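Long-range contact in nucleosome assembly protein (Plasmodium falciparum, PDB 5X7V), which probably acts as a histone chaperone in nucleosome assembly, the chain here being a large NAP-family fragment of the longer protein: residues Cys126-Ile138 against Lys154-Leu166. Residues are numbered along the deposited sequence; the frame is centred on the assembly and turned at random.
Sequences CTRIKWKEGKNPI and KWSIFEWFTTDEL
Trp131 meets Phe158 in a T-shaped stack: the six-membered ring of the indole turns its CZ2–CH2 edge to one face of the phenyl ring, the centroids 5.3 Å apart and the planes at 76°. Trp131 CZ2 also rests 3.8 Å from Phe158 CB. The rotation of the indole is fixed from within its own segment, by Pro137 CD and Asn136 OD1 over one face and Ile129 CG2 over the other, all toward the rim. Ile129 sends its CD1 on to Phe161, 3.8 Å from Phe161 CB. Its extended chi2 (161°) carries that methyl out to Phe161. Farther along, Cys126 SG lies 3.6 Å from Phe161 C, near the edge of its ring.

At the other end, one branch of Ile138 runs past Ser156 with CG1 and reaches the Phe158 carbonyl with CD1; the other, CG2, lies against the CG–CD end of Glu159, 3.5 Å from Glu159 CG. The Glu159 carboxylate takes the Ser156 N-H on the anti lone pair of OE2, an almost straight bond (178°), and OE1 makes a long, weak ion pair with Lys169. Asn136 OD1 accepts from Ile138 N at 2.7 Å, closing an Asx turn, and Ser156 OG bonds to Asp69 of helix 68-73, whose Ile72 also touches Phe158. The chemistry across the contact is mostly apolar and aromatic: the two loops adhere by side-chain packing, while hydrogen bonds shape each loop or anchor it to helix 68-73.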
loop_
_atom_site.group_PDB
_atom_site.type_symbol
_atom_site.label_atom_id
_atom_site.label_comp_id
_atom_site.label_asym_id
_atom_site.label_seq_id
_atom_site.Cartn_x
_atom_site.Cartn_y
_atom_site.Cartn_z
ATOM N N CYS A 126 10.932 5.093 -22.132
ATOM C CA CYS A 126 12.114 4.384 -21.634
ATOM C C CYS A 126 13.387 4.583 -22.438
ATOM O O CYS A 126 13.406 4.413 -23.643
ATOM C CB CYS A 126 11.851 2.898 -21.538
ATOM S SG CYS A 126 13.005 2.234 -20.396
ATOM N N THR A 127 14.461 4.928 -21.755
ATOM C CA THR A 127 15.716 5.152 -22.432
ATOM C C THR A 127 16.309 3.847 -22.938
ATOM O O THR A 127 16.413 2.878 -22.202
ATOM C CB THR A 127 16.727 5.865 -21.514
ATOM O OG1 THR A 127 16.265 7.194 -21.220
ATOM C CG2 THR A 127 18.092 5.941 -22.187
ATOM N N ARG A 128 16.825 3.894 -24.151
ATOM C CA ARG A 128 17.505 2.765 -24.727
ATOM C C ARG A 128 18.950 2.956 -24.345
ATOM O O ARG A 128 19.574 3.905 -24.758
ATOM C CB ARG A 128 17.381 2.806 -26.237
ATOM C CG ARG A 128 17.005 1.499 -26.898
ATOM C CD ARG A 128 16.360 1.736 -28.248
ATOM N NE ARG A 128 15.105 1.007 -28.378
ATOM N N ILE A 129 19.465 2.081 -23.503
ATOM C CA ILE A 129 20.843 2.142 -23.108
ATOM C C ILE A 129 21.682 1.583 -24.236
ATOM O O ILE A 129 21.401 0.509 -24.784
ATOM C CB ILE A 129 21.091 1.349 -21.823
ATOM C CG1 ILE A 129 20.121 1.775 -20.734
ATOM C CG2 ILE A 129 22.511 1.544 -21.341
ATOM C CD1 ILE A 129 20.004 0.770 -19.663
ATOM N N LYS A 130 22.705 2.331 -24.606
ATOM C CA LYS A 130 23.629 1.879 -25.617
ATOM C C LYS A 130 24.945 1.573 -24.920
ATOM O O LYS A 130 25.770 2.461 -24.698
ATOM C CB LYS A 130 23.783 2.933 -26.707
ATOM C CG LYS A 130 22.519 3.128 -27.532
ATOM C CD LYS A 130 22.674 4.210 -28.568
ATOM C CE LYS A 130 23.012 5.553 -27.934
ATOM N NZ LYS A 130 22.844 6.661 -28.934
ATOM N N TRP A 131 25.088 0.310 -24.528
ATOM C CA TRP A 131 26.285 -0.210 -23.881
ATOM C C TRP A 131 27.490 -0.132 -24.804
ATOM O O TRP A 131 27.364 -0.393 -25.993
ATOM C CB TRP A 131 26.026 -1.641 -23.439
ATOM C CG TRP A 131 24.938 -1.674 -22.435
ATOM C CD1 TRP A 131 23.627 -1.988 -22.647
ATOM C CD2 TRP A 131 25.046 -1.331 -21.050
ATOM N NE1 TRP A 131 22.919 -1.889 -21.473
ATOM C CE2 TRP A 131 23.770 -1.482 -20.476
ATOM C CE3 TRP A 131 26.107 -0.927 -20.231
ATOM C CZ2 TRP A 131 23.522 -1.236 -19.127
ATOM C CZ3 TRP A 131 25.855 -0.682 -18.897
ATOM C CH2 TRP A 131 24.577 -0.843 -18.357
ATOM N N LYS A 132 28.641 0.266 -24.270
ATOM C CA LYS A 132 29.864 0.261 -25.049
ATOM C C LYS A 132 30.263 -1.193 -25.296
ATOM O O LYS A 132 29.823 -2.096 -24.580
ATOM C CB LYS A 132 30.995 1.017 -24.342
ATOM C CG LYS A 132 30.690 2.467 -24.036
ATOM C CD LYS A 132 30.461 3.241 -25.293
ATOM C CE LYS A 132 30.095 4.651 -24.958
ATOM N NZ LYS A 132 31.238 5.292 -24.302
ATOM N N GLU A 133 31.096 -1.422 -26.307
ATOM C CA GLU A 133 31.564 -2.764 -26.629
ATOM C C GLU A 133 32.257 -3.429 -25.439
ATOM O O GLU A 133 33.205 -2.886 -24.853
ATOM C CB GLU A 133 32.513 -2.716 -27.822
ATOM C CG GLU A 133 31.854 -2.181 -29.063
ATOM C CD GLU A 133 30.641 -2.994 -29.470
ATOM O OE1 GLU A 133 30.740 -4.238 -29.486
ATOM O OE2 GLU A 133 29.577 -2.396 -29.726
ATOM N N GLY A 134 31.769 -4.612 -25.091
ATOM C CA GLY A 134 32.306 -5.373 -23.989
ATOM C C GLY A 134 31.959 -4.848 -22.609
ATOM O O GLY A 134 32.514 -5.310 -21.608
ATOM N N LYS A 135 31.047 -3.887 -22.524
ATOM C CA LYS A 135 30.781 -3.277 -21.223
ATOM C C LYS A 135 29.375 -3.579 -20.676
ATOM O O LYS A 135 29.045 -3.195 -19.556
ATOM C CB LYS A 135 31.005 -1.771 -21.309
ATOM C CG LYS A 135 32.375 -1.385 -21.834
ATOM C CD LYS A 135 33.467 -1.823 -20.890
ATOM C CE LYS A 135 34.613 -0.813 -20.859
ATOM N NZ LYS A 135 35.896 -1.367 -20.326
ATOM N N ASN A 136 28.561 -4.279 -21.452
ATOM C CA ASN A 136 27.210 -4.579 -21.019
ATOM C C ASN A 136 27.211 -5.614 -19.907
ATOM O O ASN A 136 27.699 -6.722 -20.092
ATOM C CB ASN A 136 26.376 -5.079 -22.192
ATOM C CG ASN A 136 24.911 -5.185 -21.854
ATOM O OD1 ASN A 136 24.530 -5.166 -20.683
ATOM N ND2 ASN A 136 24.074 -5.321 -22.878
ATOM N N PRO A 137 26.650 -5.270 -18.741
ATOM C CA PRO A 137 26.586 -6.233 -17.627
ATOM C C PRO A 137 25.382 -7.189 -17.715
ATOM O O PRO A 137 25.352 -8.215 -17.036
ATOM C CB PRO A 137 26.490 -5.330 -16.402
ATOM C CG PRO A 137 25.828 -4.083 -16.897
ATOM C CD PRO A 137 26.214 -3.921 -18.343
ATOM N N ILE A 138 24.420 -6.876 -18.582
ATOM C CA ILE A 138 23.280 -7.750 -18.811
ATOM C C ILE A 138 23.816 -8.940 -19.572
ATOM O O ILE A 138 23.092 -9.877 -19.899
ATOM C CB ILE A 138 22.161 -7.054 -19.627
ATOM C CG1 ILE A 138 21.736 -5.736 -18.961
ATOM C CG2 ILE A 138 20.937 -7.965 -19.786
ATOM C CD1 ILE A 138 20.906 -4.832 -19.872
ATOM N N LYS A 154 21.240 -14.930 -10.768
ATOM C CA LYS A 154 21.296 -13.461 -10.827
ATOM C C LYS A 154 20.797 -12.835 -12.135
ATOM O O LYS A 154 20.716 -13.493 -13.183
ATOM C CB LYS A 154 22.732 -12.954 -10.548
ATOM C CG LYS A 154 23.278 -13.176 -9.129
ATOM C CD LYS A 154 24.685 -12.652 -9.027
ATOM C CE LYS A 154 25.228 -12.845 -7.613
ATOM N NZ LYS A 154 26.644 -12.352 -7.494
ATOM N N TRP A 155 20.484 -11.544 -12.050
ATOM C CA TRP A 155 20.004 -10.746 -13.175
ATOM C C TRP A 155 20.719 -9.420 -13.106
ATOM O O TRP A 155 21.419 -9.159 -12.120
ATOM C CB TRP A 155 18.499 -10.531 -13.083
ATOM C CG TRP A 155 18.130 -9.772 -11.828
ATOM C CD1 TRP A 155 18.427 -10.128 -10.541
ATOM C CD2 TRP A 155 17.420 -8.533 -11.744
ATOM N NE1 TRP A 155 17.938 -9.195 -9.666
ATOM C CE2 TRP A 155 17.314 -8.203 -10.377
ATOM C CE3 TRP A 155 16.861 -7.668 -12.691
ATOM C CZ2 TRP A 155 16.679 -7.051 -9.929
ATOM C CZ3 TRP A 155 16.217 -6.524 -12.247
ATOM C CH2 TRP A 155 16.135 -6.223 -10.876
ATOM N N SER A 156 20.525 -8.564 -14.106
ATOM C CA SER A 156 21.082 -7.205 -14.049
ATOM C C SER A 156 20.003 -6.140 -13.828
ATOM O O SER A 156 19.031 -6.062 -14.574
ATOM C CB SER A 156 21.846 -6.896 -15.327
ATOM O OG SER A 156 22.300 -5.562 -15.354
ATOM N N ILE A 157 20.178 -5.315 -12.800
ATOM C CA ILE A 157 19.243 -4.229 -12.508
ATOM C C ILE A 157 18.914 -3.377 -13.735
ATOM O O ILE A 157 17.808 -2.875 -13.864
ATOM C CB ILE A 157 19.791 -3.313 -11.397
ATOM C CG1 ILE A 157 18.685 -2.421 -10.834
ATOM C CG2 ILE A 157 20.975 -2.495 -11.891
ATOM C CD1 ILE A 157 18.981 -1.877 -9.442
ATOM N N PHE A 158 19.861 -3.248 -14.651
ATOM C CA PHE A 158 19.667 -2.449 -15.836
ATOM C C PHE A 158 18.775 -3.141 -16.840
ATOM O O PHE A 158 18.423 -2.539 -17.849
ATOM C CB PHE A 158 20.996 -2.117 -16.480
ATOM C CG PHE A 158 21.837 -1.219 -15.655
ATOM C CD1 PHE A 158 21.530 0.119 -15.558
ATOM C CD2 PHE A 158 22.940 -1.706 -14.975
ATOM C CE1 PHE A 158 22.282 0.954 -14.794
ATOM C CE2 PHE A 158 23.702 -0.874 -14.218
ATOM C CZ PHE A 158 23.364 0.468 -14.130
ATOM N N GLU A 159 18.397 -4.389 -16.566
ATOM C CA GLU A 159 17.345 -5.054 -17.343
ATOM C C GLU A 159 15.975 -4.440 -17.083
ATOM O O GLU A 159 15.008 -4.739 -17.788
ATOM C CB GLU A 159 17.277 -6.546 -17.035
ATOM C CG GLU A 159 18.513 -7.301 -17.414
ATOM C CD GLU A 159 18.286 -8.783 -17.370
ATOM O OE1 GLU A 159 17.411 -9.247 -18.144
ATOM O OE2 GLU A 159 18.963 -9.472 -16.567
ATOM N N TRP A 160 15.895 -3.601 -16.052
ATOM C CA TRP A 160 14.657 -2.939 -15.707
ATOM C C TRP A 160 14.304 -1.854 -16.725
ATOM O O TRP A 160 13.148 -1.442 -16.824
ATOM C CB TRP A 160 14.734 -2.350 -14.298
ATOM C CG TRP A 160 13.451 -1.665 -13.938
ATOM C CD1 TRP A 160 12.233 -2.255 -13.772
ATOM C CD2 TRP A 160 13.250 -0.268 -13.734
ATOM N NE1 TRP A 160 11.288 -1.313 -13.476
ATOM C CE2 TRP A 160 11.885 -0.082 -13.446
ATOM C CE3 TRP A 160 14.090 0.845 -13.761
ATOM C CZ2 TRP A 160 11.341 1.175 -13.198
ATOM C CZ3 TRP A 160 13.543 2.096 -13.504
ATOM C CH2 TRP A 160 12.186 2.247 -13.225
ATOM N N PHE A 161 15.290 -1.412 -17.504
ATOM C CA PHE A 161 15.053 -0.396 -18.525
ATOM C C PHE A 161 14.591 -0.981 -19.868
ATOM O O PHE A 161 15.212 -0.769 -20.914
ATOM C CB PHE A 161 16.301 0.446 -18.703
ATOM C CG PHE A 161 16.631 1.265 -17.499
ATOM C CD1 PHE A 161 16.053 2.530 -17.320
ATOM C CD2 PHE A 161 17.501 0.770 -16.522
ATOM C CE1 PHE A 161 16.338 3.291 -16.197
ATOM C CE2 PHE A 161 17.791 1.527 -15.389
ATOM C CZ PHE A 161 17.203 2.784 -15.225
ATOM N N THR A 162 13.478 -1.706 -19.810
ATOM C CA THR A 162 12.756 -2.155 -20.995
ATOM C C THR A 162 11.296 -1.650 -21.058
ATOM O O THR A 162 10.771 -1.050 -20.102
ATOM C CB THR A 162 12.737 -3.679 -21.086
ATOM O OG1 THR A 162 11.898 -4.072 -22.179
ATOM C CG2 THR A 162 12.208 -4.286 -19.794
ATOM N N THR A 163 10.670 -1.884 -22.213
ATOM C CA THR A 163 9.264 -1.572 -22.435
ATOM C C THR A 163 8.483 -2.822 -22.123
ATOM O O THR A 163 7.314 -2.775 -21.740
ATOM C CB THR A 163 8.977 -1.132 -23.886
ATOM O OG1 THR A 163 9.692 0.065 -24.177
ATOM C CG2 THR A 163 7.499 -0.867 -24.107
ATOM N N ASP A 164 9.146 -3.957 -22.289
ATOM C CA ASP A 164 8.489 -5.238 -22.135
ATOM C C ASP A 164 8.065 -5.401 -20.688
ATOM O O ASP A 164 8.521 -4.670 -19.821
ATOM C CB ASP A 164 9.411 -6.380 -22.590
ATOM C CG ASP A 164 9.816 -6.260 -24.049
ATOM O OD1 ASP A 164 9.034 -5.687 -24.843
ATOM O OD2 ASP A 164 10.916 -6.738 -24.396
ATOM N N GLU A 165 7.156 -6.326 -20.429
ATOM C CA GLU A 165 6.821 -6.647 -19.054
ATOM C C GLU A 165 8.019 -7.380 -18.402
ATOM O O GLU A 165 8.898 -7.894 -19.102
ATOM C CB GLU A 165 5.534 -7.482 -19.011
ATOM N N LEU A 166 8.050 -7.413 -17.067
ATOM C CA LEU A 166 9.120 -8.043 -16.286
ATOM C C LEU A 166 8.591 -9.281 -15.549
ATOM O O LEU A 166 8.327 -9.187 -14.358
ATOM C CB LEU A 166 9.644 -7.068 -15.223
ATOM C CG LEU A 166 10.359 -5.770 -15.646
ATOM C CD1 LEU A 166 10.664 -4.879 -14.427
ATOM C CD2 LEU A 166 11.643 -6.046 -16.448
#